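Local coordinates for protein alpha-1,3-glucanase (PDB 6K0P) that probably hydrolyses the alpha-1,3-glucosidic linkages of alpha-1,3-glucan as a family GH87 glycoside hydrolase, at residues Q495-N501 and G531-Y536. The protein carries 1 engineered substitution. Residues are numbered along the deposited sequence.
Sequences QSMSPNN and GQGPAY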
loop_
_atom_site.group_PDB
_atom_site.type_symbol
_atom_site.label_atom_id
_atom_site.label_comp_id
_atom_site.label_asym_id
_atom_site.label_seq_id
_atom_site.Cartn_x
_atom_site.Cartn_y
_atom_site.Cartn_z
ATOM N N GLN A 495 23.685 2.480 -1.472
ATOM C CA GLN A 495 24.159 2.521 -2.853
ATOM C C GLN A 495 24.312 3.962 -3.318
ATOM O O GLN A 495 23.476 4.808 -2.995
ATOM C CB GLN A 495 23.157 1.796 -3.769
ATOM C CG GLN A 495 23.512 1.784 -5.265
ATOM C CD GLN A 495 22.422 1.135 -6.118
ATOM O OE1 GLN A 495 21.500 0.508 -5.588
ATOM N NE2 GLN A 495 22.520 1.290 -7.435
ATOM N N SER A 496 25.381 4.232 -4.079
ATOM C CA SER A 496 25.614 5.534 -4.707
ATOM C C SER A 496 25.588 5.383 -6.220
ATOM O O SER A 496 26.278 4.518 -6.775
ATOM C CB SER A 496 26.981 6.115 -4.313
ATOM O OG SER A 496 26.987 6.513 -2.958
ATOM N N MET A 497 24.811 6.237 -6.879
ATOM C CA MET A 497 24.821 6.309 -8.332
ATOM C C MET A 497 26.141 6.900 -8.815
ATOM O O MET A 497 26.578 7.950 -8.332
ATOM C CB MET A 497 23.662 7.197 -8.788
ATOM C CG MET A 497 23.654 7.544 -10.265
ATOM S SD MET A 497 22.197 8.553 -10.621
ATOM C CE MET A 497 22.507 9.063 -12.309
ATOM N N SER A 498 26.793 6.201 -9.793
ATOM C CA SER A 498 27.956 6.683 -10.525
ATOM C C SER A 498 27.494 7.370 -11.803
ATOM O O SER A 498 26.495 6.959 -12.405
ATOM C CB SER A 498 28.856 5.509 -10.915
ATOM O OG SER A 498 29.387 4.858 -9.782
ATOM N N PRO A 499 28.207 8.412 -12.265
ATOM C CA PRO A 499 29.440 8.950 -11.685
ATOM C C PRO A 499 29.200 10.079 -10.678
ATOM O O PRO A 499 30.166 10.660 -10.189
ATOM C CB PRO A 499 30.153 9.518 -12.912
ATOM C CG PRO A 499 29.035 10.040 -13.744
ATOM C CD PRO A 499 27.863 9.097 -13.525
ATOM N N ASN A 500 27.935 10.382 -10.368
ATOM C CA ASN A 500 27.637 11.530 -9.512
ATOM C C ASN A 500 28.311 11.411 -8.151
ATOM O O ASN A 500 28.831 12.401 -7.623
ATOM C CB ASN A 500 26.125 11.684 -9.363
ATOM C CG ASN A 500 25.416 11.673 -10.703
ATOM O OD1 ASN A 500 25.429 10.665 -11.415
ATOM N ND2 ASN A 500 24.810 12.798 -11.059
ATOM N N ASN A 501 28.319 10.210 -7.574
ATOM C CA ASN A 501 29.038 9.915 -6.335
ATOM C C ASN A 501 28.777 10.966 -5.257
ATOM O O ASN A 501 29.698 11.525 -4.653
ATOM C CB ASN A 501 30.534 9.704 -6.587
ATOM C CG ASN A 501 30.796 8.560 -7.538
ATOM O OD1 ASN A 501 29.928 7.707 -7.750
ATOM N ND2 ASN A 501 31.991 8.526 -8.116
ATOM N N GLY A 531 29.255 -0.181 -15.241
ATOM C CA GLY A 531 29.450 1.248 -15.168
ATOM C C GLY A 531 29.201 1.857 -13.808
ATOM O O GLY A 531 29.467 3.054 -13.622
ATOM N N GLN A 532 28.722 1.075 -12.847
ATOM C CA GLN A 532 28.383 1.584 -11.528
ATOM C C GLN A 532 29.423 1.147 -10.507
ATOM O O GLN A 532 30.030 0.079 -10.630
ATOM C CB GLN A 532 26.996 1.091 -11.101
ATOM C CG GLN A 532 25.890 1.754 -11.884
ATOM C CD GLN A 532 25.903 3.251 -11.702
ATOM O OE1 GLN A 532 25.807 3.746 -10.582
ATOM N NE2 GLN A 532 26.045 3.984 -12.803
ATOM N N GLY A 533 29.623 1.986 -9.495
ATOM C CA GLY A 533 30.625 1.742 -8.487
ATOM C C GLY A 533 30.072 1.804 -7.077
ATOM O O GLY A 533 28.858 1.801 -6.863
ATOM N N PRO A 534 30.956 1.869 -6.094
ATOM C CA PRO A 534 30.559 1.722 -4.686
ATOM C C PRO A 534 30.071 3.036 -4.073
ATOM O O PRO A 534 30.054 4.091 -4.708
ATOM C CB PRO A 534 31.852 1.249 -4.019
ATOM C CG PRO A 534 32.943 1.845 -4.874
ATOM C CD PRO A 534 32.421 1.859 -6.276
ATOM N N ALA A 535 29.687 2.952 -2.800
ATOM C CA ALA A 535 28.991 4.046 -2.136
ATOM C C ALA A 535 29.975 5.075 -1.596
ATOM O O ALA A 535 31.120 4.752 -1.254
ATOM C CB ALA A 535 28.133 3.515 -0.989
ATOM N N TYR A 536 29.507 6.321 -1.500
ATOM C CA TYR A 536 30.322 7.456 -1.078
ATOM C C TYR A 536 29.743 8.083 0.180
ATOM O O TYR A 536 28.544 8.384 0.236
ATOM C CB TYR A 536 30.399 8.513 -2.182
ATOM C CG TYR A 536 31.449 8.188 -3.218
ATOM C CD1 TYR A 536 31.288 7.112 -4.092
ATOM C CD2 TYR A 536 32.609 8.946 -3.312
ATOM C CE1 TYR A 536 32.262 6.807 -5.033
ATOM C CE2 TYR A 536 33.587 8.640 -4.245
ATOM C CZ TYR A 536 33.406 7.576 -5.098
ATOM O OH TYR A 536 34.384 7.292 -6.027
HETATM O O HOH W 1 25.094 2.518 -8.230
HETATM O O HOH W 2 27.039 1.970 -4.702
HETATM O O HOH W 3 29.701 5.033 -7.113
#
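The end of strand 490-496 and the turn after it meet the loop 531-536, which leads into strand 537-541, on the next coil of the right-handed parallel beta-helix. Side chains of one segment hydrogen-bond the backbone of the other at three points. The carboxamide of Gln532 pairs with both backbone polar atoms of Ser498, OE1 accepting from Ser498 N (2.8 Å) and NE2 donating to Ser498 O (3.0 Å). In return Ser498 OG accepts from Gly533 N (2.9 Å), and Ser496 OG from Tyr536 N (2.9 Å). The turn contains a cis peptide before Pro499 and is closed by a backbone hydrogen bond from Asn501 N to Met497 O (3.0 Å).

Water 2 joins Ser496 N to Gly533 O, while water 1 links Gln495 NE2, Ser496 O and Gln532 OE1. The same NE2 holds O6 of a bound glucose, and Gln495 OE1 accepts from Trp466, so water 1 ties the contact to the glycan pocket. Water 3 bridges Ser498 OG, Asn501 OD1 and Pro534 O.

A CH-pi contact adds a nonpolar component at the far end, where Asn501 CB lies over the Tyr536 ring, 3.6 Å from its centroid and 7° off the normal.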